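Local coordinates for protein dihydropyrimidinase (PDB 3SFW) that probably catalyses the hydrolytic ring opening of dihydropyrimidines to N-carbamoyl-beta-amino acids at a two-zinc active site carried on an amidohydrolase barrel, at residues 251-256 with 308-313; 154-159 with 189-194; 371-374 with 378-381; 342-347 with 402-407. All coordinates share one frame; numbering follows the deposited sequence.

Interaction 1: 251-256 with 308-313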
loop_
_atom_site.group_PDB
_atom_site.type_symbol
_atom_site.label_atom_id
_atom_site.label_comp_id
_atom_site.label_asym_id
_atom_site.label_seq_id
_atom_site.Cartn_x
_atom_site.Cartn_y
_atom_site.Cartn_z
ATOM N N GLU A 251 -7.312 -1.100 3.693
ATOM C CA GLU A 251 -7.104 -1.615 2.310
ATOM C C GLU A 251 -8.324 -2.361 1.796
ATOM O O GLU A 251 -8.718 -2.178 0.627
ATOM C CB GLU A 251 -5.964 -2.644 2.231
ATOM C CG GLU A 251 -4.651 -2.284 2.754
ATOM C CD GLU A 251 -3.775 -3.551 2.898
ATOM O OE1 GLU A 251 -4.019 -4.547 2.113
ATOM O OE2 GLU A 251 -2.882 -3.534 3.803
ATOM N N ALA A 252 -8.921 -3.223 2.647
ATOM C CA ALA A 252 -10.125 -3.970 2.250
ATOM C C ALA A 252 -11.272 -3.000 1.899
ATOM O O ALA A 252 -11.945 -3.164 0.875
ATOM C CB ALA A 252 -10.584 -4.906 3.384
ATOM N N ARG A 253 -11.437 -1.938 2.685
ATOM C CA ARG A 253 -12.569 -1.046 2.439
ATOM C C ARG A 253 -12.331 -0.223 1.146
ATOM O O ARG A 253 -13.280 0.089 0.438
ATOM C CB ARG A 253 -12.791 -0.143 3.658
ATOM C CG ARG A 253 -13.366 -0.964 4.858
ATOM C CD ARG A 253 -13.542 -0.106 6.118
ATOM N NE ARG A 253 -14.439 1.034 5.876
ATOM C CZ ARG A 253 -15.769 1.037 6.032
ATOM N NH1 ARG A 253 -16.446 -0.076 6.341
ATOM N NH2 ARG A 253 -16.438 2.163 5.831
ATOM N N GLU A 254 -11.074 0.084 0.836
ATOM C CA GLU A 254 -10.808 0.816 -0.416
ATOM C C GLU A 254 -11.141 -0.045 -1.623
ATOM O O GLU A 254 -11.488 0.461 -2.676
ATOM C CB GLU A 254 -9.344 1.338 -0.467
ATOM C CG GLU A 254 -9.078 2.260 -1.629
ATOM C CD GLU A 254 -8.752 1.559 -2.939
ATOM O OE1 GLU A 254 -8.296 0.382 -2.926
ATOM O OE2 GLU A 254 -9.003 2.177 -4.010
ATOM N N LYS A 255 -11.078 -1.367 -1.464
ATOM C CA LYS A 255 -11.520 -2.270 -2.545
ATOM C C LYS A 255 -13.026 -2.417 -2.633
ATOM O O LYS A 255 -13.551 -3.044 -3.566
ATOM C CB LYS A 255 -10.863 -3.650 -2.395
ATOM C CG LYS A 255 -9.370 -3.640 -2.648
ATOM C CD LYS A 255 -8.804 -5.005 -2.243
ATOM C CE LYS A 255 -7.275 -4.987 -2.149
ATOM N NZ LYS A 255 -6.776 -6.320 -1.618
ATOM N N GLY A 256 -13.732 -1.801 -1.688
ATOM C CA GLY A 256 -15.196 -1.806 -1.663
ATOM C C GLY A 256 -15.744 -3.071 -1.010
ATOM O O GLY A 256 -16.978 -3.330 -1.045
ATOM N N ILE A 308 -12.674 4.451 9.054
ATOM C CA ILE A 308 -12.086 3.118 8.779
ATOM C C ILE A 308 -12.517 2.073 9.857
ATOM O O ILE A 308 -12.748 0.918 9.516
ATOM C CB ILE A 308 -10.524 3.217 8.776
ATOM C CG1 ILE A 308 -10.090 4.071 7.573
ATOM C CG2 ILE A 308 -9.867 1.804 8.687
ATOM C CD1 ILE A 308 -8.662 4.682 7.654
ATOM N N LEU A 309 -12.660 2.518 11.099
ATOM C CA LEU A 309 -13.377 1.770 12.169
ATOM C C LEU A 309 -14.684 2.472 12.438
ATOM O O LEU A 309 -14.741 3.733 12.333
ATOM C CB LEU A 309 -12.565 1.800 13.479
ATOM C CG LEU A 309 -11.200 1.079 13.304
ATOM C CD1 LEU A 309 -10.464 1.226 14.642
ATOM C CD2 LEU A 309 -11.371 -0.449 12.949
ATOM N N GLN A 310 -15.752 1.697 12.656
ATOM C CA GLN A 310 -17.126 2.298 12.708
ATOM C C GLN A 310 -17.773 2.308 14.103
ATOM O O GLN A 310 -18.746 3.038 14.327
ATOM C CB GLN A 310 -18.071 1.610 11.715
ATOM C CG GLN A 310 -17.678 1.793 10.232
ATOM C CD GLN A 310 -16.443 0.950 9.860
ATOM O OE1 GLN A 310 -15.511 1.429 9.182
ATOM N NE2 GLN A 310 -16.403 -0.261 10.345
ATOM N N THR A 311 -17.265 1.497 15.030
ATOM C CA THR A 311 -17.960 1.302 16.329
ATOM C C THR A 311 -16.961 1.177 17.484
ATOM O O THR A 311 -15.774 0.843 17.299
ATOM C CB THR A 311 -18.811 0.003 16.363
ATOM O OG1 THR A 311 -17.919 -1.126 16.169
ATOM C CG2 THR A 311 -19.887 0.032 15.257
ATOM N N VAL A 312 -17.475 1.414 18.695
ATOM C CA VAL A 312 -16.685 1.117 19.911
ATOM C C VAL A 312 -17.531 0.240 20.826
ATOM O O VAL A 312 -18.661 0.606 21.206
ATOM C CB VAL A 312 -16.275 2.394 20.664
ATOM C CG1 VAL A 312 -15.560 2.005 22.016
ATOM C CG2 VAL A 312 -15.352 3.251 19.815
ATOM N N GLY A 313 -17.002 -0.938 21.142
ATOM C CA GLY A 313 -17.639 -1.807 22.111
ATOM C C GLY A 313 -16.706 -1.934 23.310
ATOM O O GLY A 313 -15.555 -1.496 23.246
#
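Arg253 stretches its guanidinium across to Gln310, whose side-chain amide covers part of one face of it. The planes are tilted 23° to each other and the overlap is offset, Arg253 NH1 being the guanidinium atom nearest to Gln310 CD, at 3.7 Å. This is packing in the wall of the TIM barrel typical of amidohydrolases: the last turn of helix 243-254 lies close to the loop that leads into strand 311-312. The two side chains approach from opposite directions. Arg253 runs straight out of the helix and then bends at chi3 (59°), which turns a face of the guanidinium to the amide. Lower down the same chain, Arg253 CD rests 3.6 Å from Ile308 O, so the aliphatic part of the arginine also meets the turn before the strand. Strand 258-263, next to strand 311-312 in the parallel sheet, touches both halves of the contact: its Val259 O accepts from Arg253 NH1, and its Gly261 pairs with the backbone of Gln310.

Beyond Arg253 the helix closes in a Schellman motif, with Gly256 taking a positive phi of 83°. The second subunit reaches this corner too, its Lys305 NZ bonding Gly256 O and its Asn306 ND2 bonding Arg253 O. Within the motif, Arg253 O also accepts Gly256 N, at 2.9 Å.

Interaction 2: 154-159 with 189-194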
loop_
_atom_site.group_PDB
_atom_site.type_symbol
_atom_site.label_atom_id
_atom_site.label_comp_id
_atom_site.label_asym_id
_atom_site.label_seq_id
_atom_site.Cartn_x
_atom_site.Cartn_y
_atom_site.Cartn_z
ATOM N N ALA A 154 -8.655 -17.453 17.716
ATOM C CA ALA A 154 -7.692 -17.803 18.752
ATOM C C ALA A 154 -8.382 -18.594 19.876
ATOM O O ALA A 154 -9.494 -19.113 19.681
ATOM C CB ALA A 154 -6.987 -16.524 19.291
ATOM N N TYR A 155 -7.685 -18.751 21.010
ATOM C CA TYR A 155 -8.150 -19.613 22.126
ATOM C C TYR A 155 -8.218 -21.080 21.718
ATOM O O TYR A 155 -9.243 -21.740 21.837
ATOM C CB TYR A 155 -9.498 -19.126 22.682
ATOM C CG TYR A 155 -9.510 -17.667 23.093
ATOM C CD1 TYR A 155 -8.725 -17.184 24.144
ATOM C CD2 TYR A 155 -10.366 -16.771 22.453
ATOM C CE1 TYR A 155 -8.772 -15.805 24.510
ATOM C CE2 TYR A 155 -10.423 -15.431 22.822
ATOM C CZ TYR A 155 -9.639 -14.953 23.823
ATOM O OH TYR A 155 -9.764 -13.628 24.186
ATOM N N LYS A 156 -7.104 -21.587 21.198
ATOM C CA LYS A 156 -7.017 -22.995 20.795
ATOM C C LYS A 156 -7.521 -23.991 21.873
ATOM O O LYS A 156 -7.279 -23.812 23.086
ATOM C CB LYS A 156 -5.551 -23.305 20.417
ATOM C CG LYS A 156 -5.362 -24.674 19.761
ATOM C CD LYS A 156 -3.864 -24.970 19.562
ATOM C CE LYS A 156 -3.620 -25.956 18.402
ATOM N NZ LYS A 156 -2.239 -25.730 17.795
ATOM N N ASN A 157 -8.287 -24.976 21.425
ATOM C CA ASN A 157 -8.823 -26.004 22.307
ATOM C C ASN A 157 -9.868 -25.493 23.290
ATOM O O ASN A 157 -10.325 -26.235 24.157
ATOM C CB ASN A 157 -7.690 -26.691 23.096
ATOM C CG ASN A 157 -6.700 -27.431 22.188
ATOM O OD1 ASN A 157 -7.089 -28.103 21.224
ATOM N ND2 ASN A 157 -5.411 -27.243 22.453
ATOM N N VAL A 158 -10.267 -24.228 23.158
ATOM C CA VAL A 158 -11.352 -23.685 23.975
ATOM C C VAL A 158 -12.474 -23.146 23.048
ATOM O O VAL A 158 -13.594 -23.690 23.029
ATOM C CB VAL A 158 -10.835 -22.552 24.913
ATOM C CG1 VAL A 158 -11.975 -22.059 25.842
ATOM C CG2 VAL A 158 -9.634 -23.049 25.773
ATOM N N LEU A 159 -12.181 -22.063 22.315
ATOM C CA LEU A 159 -13.196 -21.397 21.457
ATOM C C LEU A 159 -12.824 -21.436 19.979
ATOM O O LEU A 159 -13.660 -21.204 19.115
ATOM C CB LEU A 159 -13.411 -19.912 21.877
ATOM C CG LEU A 159 -13.743 -19.606 23.341
ATOM C CD1 LEU A 159 -13.899 -18.071 23.542
ATOM C CD2 LEU A 159 -15.041 -20.359 23.774
ATOM N N VAL A 189 -0.149 -19.625 16.264
ATOM C CA VAL A 189 1.056 -18.856 16.608
ATOM C C VAL A 189 1.033 -18.590 18.099
ATOM O O VAL A 189 2.033 -18.787 18.777
ATOM C CB VAL A 189 1.088 -17.470 15.854
ATOM C CG1 VAL A 189 2.170 -16.520 16.506
ATOM C CG2 VAL A 189 1.366 -17.681 14.393
ATOM N N LEU A 190 -0.115 -18.137 18.618
ATOM C CA LEU A 190 -0.215 -17.816 20.055
ATOM C C LEU A 190 0.020 -19.056 20.950
ATOM O O LEU A 190 0.730 -18.983 21.981
ATOM C CB LEU A 190 -1.601 -17.216 20.368
ATOM C CG LEU A 190 -1.661 -15.686 20.201
ATOM C CD1 LEU A 190 -0.922 -15.202 18.923
ATOM C CD2 LEU A 190 -3.123 -15.232 20.203
ATOM N N ASP A 191 -0.583 -20.178 20.572
ATOM C CA ASP A 191 -0.429 -21.423 21.379
ATOM C C ASP A 191 1.054 -21.811 21.508
ATOM O O ASP A 191 1.524 -22.124 22.625
ATOM C CB ASP A 191 -1.223 -22.595 20.762
ATOM C CG ASP A 191 -1.231 -23.844 21.661
ATOM O OD1 ASP A 191 -0.587 -24.859 21.299
ATOM O OD2 ASP A 191 -1.941 -23.830 22.685
ATOM N N TYR A 192 1.807 -21.652 20.410
ATOM C CA TYR A 192 3.235 -22.044 20.399
ATOM C C TYR A 192 4.023 -21.070 21.234
ATOM O O TYR A 192 4.770 -21.487 22.131
ATOM C CB TYR A 192 3.818 -22.048 18.983
ATOM C CG TYR A 192 5.284 -22.434 19.013
ATOM C CD1 TYR A 192 5.658 -23.768 19.137
ATOM C CD2 TYR A 192 6.263 -21.451 19.139
ATOM C CE1 TYR A 192 7.016 -24.125 19.236
ATOM C CE2 TYR A 192 7.609 -21.783 19.281
ATOM C CZ TYR A 192 7.976 -23.116 19.296
ATOM O OH TYR A 192 9.314 -23.419 19.454
ATOM N N LEU A 193 3.777 -19.767 21.034
ATOM C CA LEU A 193 4.512 -18.754 21.827
ATOM C C LEU A 193 4.271 -18.849 23.322
ATOM O O LEU A 193 5.195 -18.661 24.111
ATOM C CB LEU A 193 4.249 -17.334 21.320
ATOM C CG LEU A 193 4.714 -17.043 19.873
ATOM C CD1 LEU A 193 4.280 -15.590 19.472
ATOM C CD2 LEU A 193 6.254 -17.227 19.659
ATOM N N THR A 194 3.033 -19.098 23.742
ATOM C CA THR A 194 2.752 -19.142 25.183
ATOM C C THR A 194 3.439 -20.355 25.811
ATOM O O THR A 194 3.953 -20.264 26.913
ATOM C CB THR A 194 1.268 -19.221 25.553
ATOM O OG1 THR A 194 0.732 -20.467 25.112
ATOM C CG2 THR A 194 0.482 -18.056 24.955
#
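The loop 154-159 runs past one side of helix 187-199, with the CA atoms of Ala154 and Leu190 7.6 Å apart and those of Lys156 and Asp191 closer, at 6.8 Å. Both segments belong to the active-site surroundings of the amidohydrolase TIM barrel: the loop follows the carboxylated zinc ligand Lys150, and the helix follows the zinc ligand His183. Tyr155, between the two touching residues of the loop, has a positive phi and turns from the helix, its ring meeting that of His183.

At the inner end, Ala154 CB makes a light apolar contact with Leu190 CD2; the Ala154 side chain is about 8 Å from a zinc ion. Further out the contact is carried by Lys156 and Asp191, whose side chains cross at about a right angle. Lys156 is extended, with CG trans to the backbone N (chi1 -171°), and this lays its CD over the flat carboxylate of Asp191: CD is 3.6 Å from Asp191 CG and almost as near to both oxygens. The touch is thus methylene on carboxylate, and the charges meet only in a long salt bridge. Each has another partner: Asp191 OD1 pairs with Lys195, while Lys156 NZ pairs with Asp188 and with Glu164 of the third subunit, which brings the subunit interface to this spot. The long bridge itself spans 4.0 Å from Lys156 NZ to Asp191 OD1.

Interaction 3: 371-374 with 378-381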
loop_
_atom_site.group_PDB
_atom_site.type_symbol
_atom_site.label_atom_id
_atom_site.label_comp_id
_atom_site.label_asym_id
_atom_site.label_seq_id
_atom_site.Cartn_x
_atom_site.Cartn_y
_atom_site.Cartn_z
ATOM N N LYS A 371 -24.331 3.829 14.598
ATOM C CA LYS A 371 -23.706 2.876 13.650
ATOM C C LYS A 371 -23.748 1.423 14.205
ATOM O O LYS A 371 -23.805 0.433 13.456
ATOM C CB LYS A 371 -22.271 3.323 13.285
ATOM C CG LYS A 371 -21.716 2.667 12.009
ATOM C CD LYS A 371 -22.674 2.899 10.784
ATOM C CE LYS A 371 -23.015 4.344 10.455
ATOM N NZ LYS A 371 -21.784 5.190 10.337
ATOM N N VAL A 372 -23.725 1.311 15.519
ATOM C CA VAL A 372 -23.854 0.003 16.149
ATOM C C VAL A 372 -25.279 -0.544 15.887
ATOM O O VAL A 372 -25.430 -1.675 15.443
ATOM C CB VAL A 372 -23.710 0.122 17.694
ATOM C CG1 VAL A 372 -23.933 -1.268 18.358
ATOM C CG2 VAL A 372 -22.304 0.696 18.088
ATOM N N ALA A 373 -26.321 0.296 16.047
ATOM C CA ALA A 373 -27.691 -0.196 15.763
ATOM C C ALA A 373 -27.815 -0.630 14.302
ATOM O O ALA A 373 -28.451 -1.624 13.985
ATOM C CB ALA A 373 -28.750 0.917 16.068
ATOM N N LYS A 374 -27.219 0.142 13.411
ATOM C CA LYS A 374 -27.351 -0.124 11.998
ATOM C C LYS A 374 -26.636 -1.457 11.572
ATOM O O LYS A 374 -27.218 -2.309 10.885
ATOM C CB LYS A 374 -26.784 1.069 11.231
ATOM C CG LYS A 374 -27.764 2.273 11.270
ATOM C CD LYS A 374 -27.106 3.516 10.733
ATOM C CE LYS A 374 -28.181 4.635 10.579
ATOM N NZ LYS A 374 -27.463 5.754 9.917
ATOM N N MET A 378 -30.727 -3.179 14.614
ATOM C CA MET A 378 -31.559 -2.652 15.718
ATOM C C MET A 378 -32.034 -1.251 15.363
ATOM O O MET A 378 -32.580 -0.588 16.188
ATOM C CB MET A 378 -30.715 -2.545 17.041
ATOM C CG MET A 378 -30.223 -3.932 17.571
ATOM S SD MET A 378 -28.773 -3.804 18.703
ATOM C CE MET A 378 -29.595 -3.225 20.164
ATOM N N PHE A 379 -31.813 -0.804 14.125
ATOM C CA PHE A 379 -32.104 0.598 13.764
ATOM C C PHE A 379 -33.384 0.573 12.908
ATOM O O PHE A 379 -33.523 -0.292 12.050
ATOM C CB PHE A 379 -30.950 1.174 12.920
ATOM C CG PHE A 379 -31.078 2.658 12.663
ATOM C CD1 PHE A 379 -31.606 3.129 11.465
ATOM C CD2 PHE A 379 -30.712 3.569 13.658
ATOM C CE1 PHE A 379 -31.763 4.531 11.259
ATOM C CE2 PHE A 379 -30.888 4.914 13.461
ATOM C CZ PHE A 379 -31.386 5.392 12.256
ATOM N N PRO A 380 -34.287 1.549 13.085
ATOM C CA PRO A 380 -34.168 2.734 13.915
ATOM C C PRO A 380 -34.872 2.574 15.257
ATOM O O PRO A 380 -35.014 3.561 15.954
ATOM C CB PRO A 380 -34.946 3.813 13.108
ATOM C CG PRO A 380 -36.029 3.027 12.415
ATOM C CD PRO A 380 -35.413 1.648 12.121
ATOM N N GLN A 381 -35.287 1.364 15.630
ATOM C CA GLN A 381 -35.886 1.177 16.981
ATOM C C GLN A 381 -34.926 1.739 18.060
ATOM O O GLN A 381 -35.349 2.453 19.005
ATOM C CB GLN A 381 -36.150 -0.326 17.291
ATOM C CG GLN A 381 -36.660 -0.525 18.738
ATOM C CD GLN A 381 -36.770 -1.998 19.218
ATOM O OE1 GLN A 381 -37.062 -2.249 20.387
ATOM N NE2 GLN A 381 -36.510 -2.947 18.340
#
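Met378 comes first, and its backbone N donates to Ala373 O in an almost straight bond (2.8 Å, 173° at the hydrogen). The bond reaches five residues back, so it ties the chain leaving helix 361-376 to the helix's last turns. Met378 CB also packs on Ala373 CB, while the rest of its side chain leads off toward Ile55, Ser88 and Val90 of the barrel strands 49-59 and 86-93. Phe379 follows and turns back onto the helix. With CG trans to the backbone N (chi1 -172°), its ring lies alongside the extended Lys374, pointing the same way. Here, where a barrel helix of the TIM-type amidohydrolase fold hands over to the loop before strand 393-403, the lysine methylenes cover one ring face: Lys374 CE is 3.6 Å from the ring centroid, a CH-pi contact. Lys374 NZ, 4.9 Å from the centroid and also over the face, adds a cation-pi term. Ala373 CB touches the edge of the ring. Pro380, joined by a cis peptide bond, puts its CB over the opposite face of Phe379, sandwiching the ring. Gln381 then carries the backbone on to a hydrogen bond with Asp390. Close by is the second subunit, where Ser14 O takes a weak bond from Lys374 NZ.

Interaction 4: 342-347 with 402-407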
loop_
_atom_site.group_PDB
_atom_site.type_symbol
_atom_site.label_atom_id
_atom_site.label_comp_id
_atom_site.label_asym_id
_atom_site.label_seq_id
_atom_site.Cartn_x
_atom_site.Cartn_y
_atom_site.Cartn_z
ATOM N N ILE A 342 -17.442 -2.048 30.768
ATOM C CA ILE A 342 -18.786 -1.639 30.294
ATOM C C ILE A 342 -19.193 -0.233 30.761
ATOM O O ILE A 342 -19.846 0.517 30.027
ATOM C CB ILE A 342 -19.847 -2.691 30.626
ATOM C CG1 ILE A 342 -21.053 -2.565 29.680
ATOM C CG2 ILE A 342 -20.308 -2.591 32.135
ATOM C CD1 ILE A 342 -22.022 -3.812 29.832
ATOM N N GLU A 343 -18.808 0.133 31.988
ATOM C CA GLU A 343 -19.372 1.308 32.580
ATOM C C GLU A 343 -18.730 2.606 32.072
ATOM O O GLU A 343 -19.400 3.637 31.945
ATOM C CB GLU A 343 -19.222 1.234 34.098
ATOM C CG GLU A 343 -19.934 2.391 34.806
ATOM C CD GLU A 343 -20.142 2.130 36.298
ATOM O OE1 GLU A 343 -19.948 0.979 36.755
ATOM O OE2 GLU A 343 -20.527 3.092 37.003
ATOM N N ASP A 344 -17.469 2.529 31.682
ATOM C CA ASP A 344 -16.722 3.762 31.357
ATOM C C ASP A 344 -16.599 4.050 29.872
ATOM O O ASP A 344 -16.029 5.112 29.464
ATOM C CB ASP A 344 -15.386 3.766 32.064
ATOM C CG ASP A 344 -15.560 3.720 33.561
ATOM O OD1 ASP A 344 -16.355 4.553 34.092
ATOM O OD2 ASP A 344 -15.022 2.779 34.171
ATOM N N ARG A 345 -17.186 3.165 29.062
ATOM C CA ARG A 345 -17.030 3.279 27.582
ATOM C C ARG A 345 -17.471 4.673 27.080
ATOM O O ARG A 345 -16.711 5.339 26.323
ATOM C CB ARG A 345 -17.852 2.189 26.844
ATOM C CG ARG A 345 -17.786 2.337 25.296
ATOM C CD ARG A 345 -18.642 1.235 24.599
ATOM N NE ARG A 345 -20.046 1.380 24.946
ATOM C CZ ARG A 345 -21.028 1.611 24.076
ATOM N NH1 ARG A 345 -20.759 1.701 22.764
ATOM N NH2 ARG A 345 -22.283 1.771 24.530
ATOM N N MET A 346 -18.697 5.093 27.412
ATOM C CA MET A 346 -19.235 6.355 26.855
ATOM C C MET A 346 -18.387 7.551 27.330
ATOM O O MET A 346 -18.030 8.446 26.518
ATOM C CB MET A 346 -20.686 6.565 27.282
ATOM C CG MET A 346 -21.670 5.541 26.705
ATOM S SD MET A 346 -21.922 5.763 24.943
ATOM C CE MET A 346 -23.007 7.154 24.921
ATOM N N THR A 347 -18.140 7.625 28.648
ATOM C CA THR A 347 -17.419 8.797 29.201
ATOM C C THR A 347 -15.981 8.916 28.692
ATOM O O THR A 347 -15.537 10.017 28.329
ATOM C CB THR A 347 -17.410 8.841 30.744
ATOM O OG1 THR A 347 -18.761 8.968 31.209
ATOM C CG2 THR A 347 -16.633 10.109 31.212
ATOM N N ARG A 402 -14.517 14.529 37.022
ATOM C CA ARG A 402 -14.530 13.484 38.048
ATOM C C ARG A 402 -13.391 12.504 37.827
ATOM O O ARG A 402 -12.679 12.585 36.837
ATOM C CB ARG A 402 -15.888 12.776 38.098
ATOM C CG ARG A 402 -16.196 11.989 36.839
ATOM C CD ARG A 402 -17.591 11.382 36.903
ATOM N NE ARG A 402 -17.978 10.868 35.602
ATOM C CZ ARG A 402 -17.861 9.602 35.227
ATOM N NH1 ARG A 402 -17.449 8.661 36.094
ATOM N NH2 ARG A 402 -18.235 9.260 33.986
ATOM N N THR A 403 -13.138 11.676 38.826
ATOM C CA THR A 403 -12.091 10.664 38.713
ATOM C C THR A 403 -12.756 9.293 38.614
ATOM O O THR A 403 -13.644 8.984 39.382
ATOM C CB THR A 403 -11.252 10.685 39.970
ATOM O OG1 THR A 403 -10.638 11.974 40.060
ATOM C CG2 THR A 403 -10.180 9.607 39.921
ATOM N N ILE A 404 -12.354 8.493 37.642
ATOM C CA ILE A 404 -12.897 7.120 37.583
ATOM C C ILE A 404 -12.318 6.312 38.743
ATOM O O ILE A 404 -11.084 6.274 38.933
ATOM C CB ILE A 404 -12.547 6.469 36.237
ATOM C CG1 ILE A 404 -13.307 7.217 35.123
ATOM C CG2 ILE A 404 -13.005 4.980 36.228
ATOM C CD1 ILE A 404 -13.070 6.644 33.696
ATOM N N SER A 405 -13.177 5.565 39.433
ATOM C CA SER A 405 -12.701 4.772 40.553
ATOM C C SER A 405 -13.561 3.557 40.850
ATOM O O SER A 405 -14.784 3.643 40.793
ATOM C CB SER A 405 -12.685 5.657 41.816
ATOM O OG SER A 405 -11.985 4.947 42.836
ATOM N N VAL A 406 -12.928 2.482 41.336
ATOM C CA VAL A 406 -13.665 1.337 41.891
ATOM C C VAL A 406 -14.568 1.789 43.047
ATOM O O VAL A 406 -15.620 1.174 43.308
ATOM C CB VAL A 406 -12.693 0.214 42.349
ATOM C CG1 VAL A 406 -11.772 0.680 43.548
ATOM C CG2 VAL A 406 -13.475 -1.100 42.656
ATOM N N GLU A 407 -14.177 2.878 43.722
ATOM C CA GLU A 407 -14.963 3.385 44.856
ATOM C C GLU A 407 -16.345 3.882 44.458
ATOM O O GLU A 407 -17.248 3.936 45.296
ATOM C CB GLU A 407 -14.225 4.506 45.599
ATOM C CG GLU A 407 -12.843 4.100 46.086
ATOM C CD GLU A 407 -12.855 2.926 47.070
ATOM O OE1 GLU A 407 -11.831 2.193 47.118
ATOM O OE2 GLU A 407 -13.863 2.752 47.814
HETATM O O HOH W 1 -18.151 6.326 33.620
#
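Thr347 and Arg402 approach from opposite directions, Thr347 OG1 ending 2.8 Å from Arg402 NH2, at the edge of the guanidinium and in its plane. Arg402 has CG tucked between its backbone N and carbonyl carbon (chi1 66°), then runs extended to NE, delivering the guanidinium edge to the helix. The threonine methyl CG2 is close as well, 3.3 Å from Arg402 NH2. A water also lies at that edge, in plane: it accepts from Arg402 NH2 at 3.0 Å and sits 2.6 Å from Asp344 OD1. Arg402 NE donates to Gly425 O, so a second bond fixes the rotation of the group.

Asp344 and Ile404 come from opposite directions, and the isoleucine lays CG2 and CD1 over one face of the carboxylate, CG2 3.6 Å from Asp344 OD2 and CD1 3.8 Å from Asp344 CG. Asp344 OD2 is also bonded by Asn416 ND2, which satisfies a buried oxygen beside a hydrocarbon surface. The contact thus joins residues leading into a helix of the amidohydrolase TIM barrel, 345-354, to strand 393-403, which pairs with strand 49-59, and the chain after it; strand 422-432 lies against both segments, its Val423 touching Thr347, Arg402 and Ile404.

Interactions 1 and 4 are buried, whereas 2 and 3 are only partly so. The buried pair relies on guanidinium groups, one from a helix and one from a strand: layered by a face against an amide in interaction 1, met at the edge by a hydroxyl and a water in interaction 4. The half-exposed pair uses lysine methylenes, over a carboxylate in interaction 2 and over an aromatic ring in interaction 3. Interaction 1 touches both 3 and 4, which do not touch each other: Thr311 packs on Val372, and Val312 O probably bonds Arg345 NH1 (2.8 Å). Interaction 3 is nested in the loop closed by interaction 4. Interaction 2 stands apart near the zinc ions and touches the third subunit; 1 and 3 touch the second.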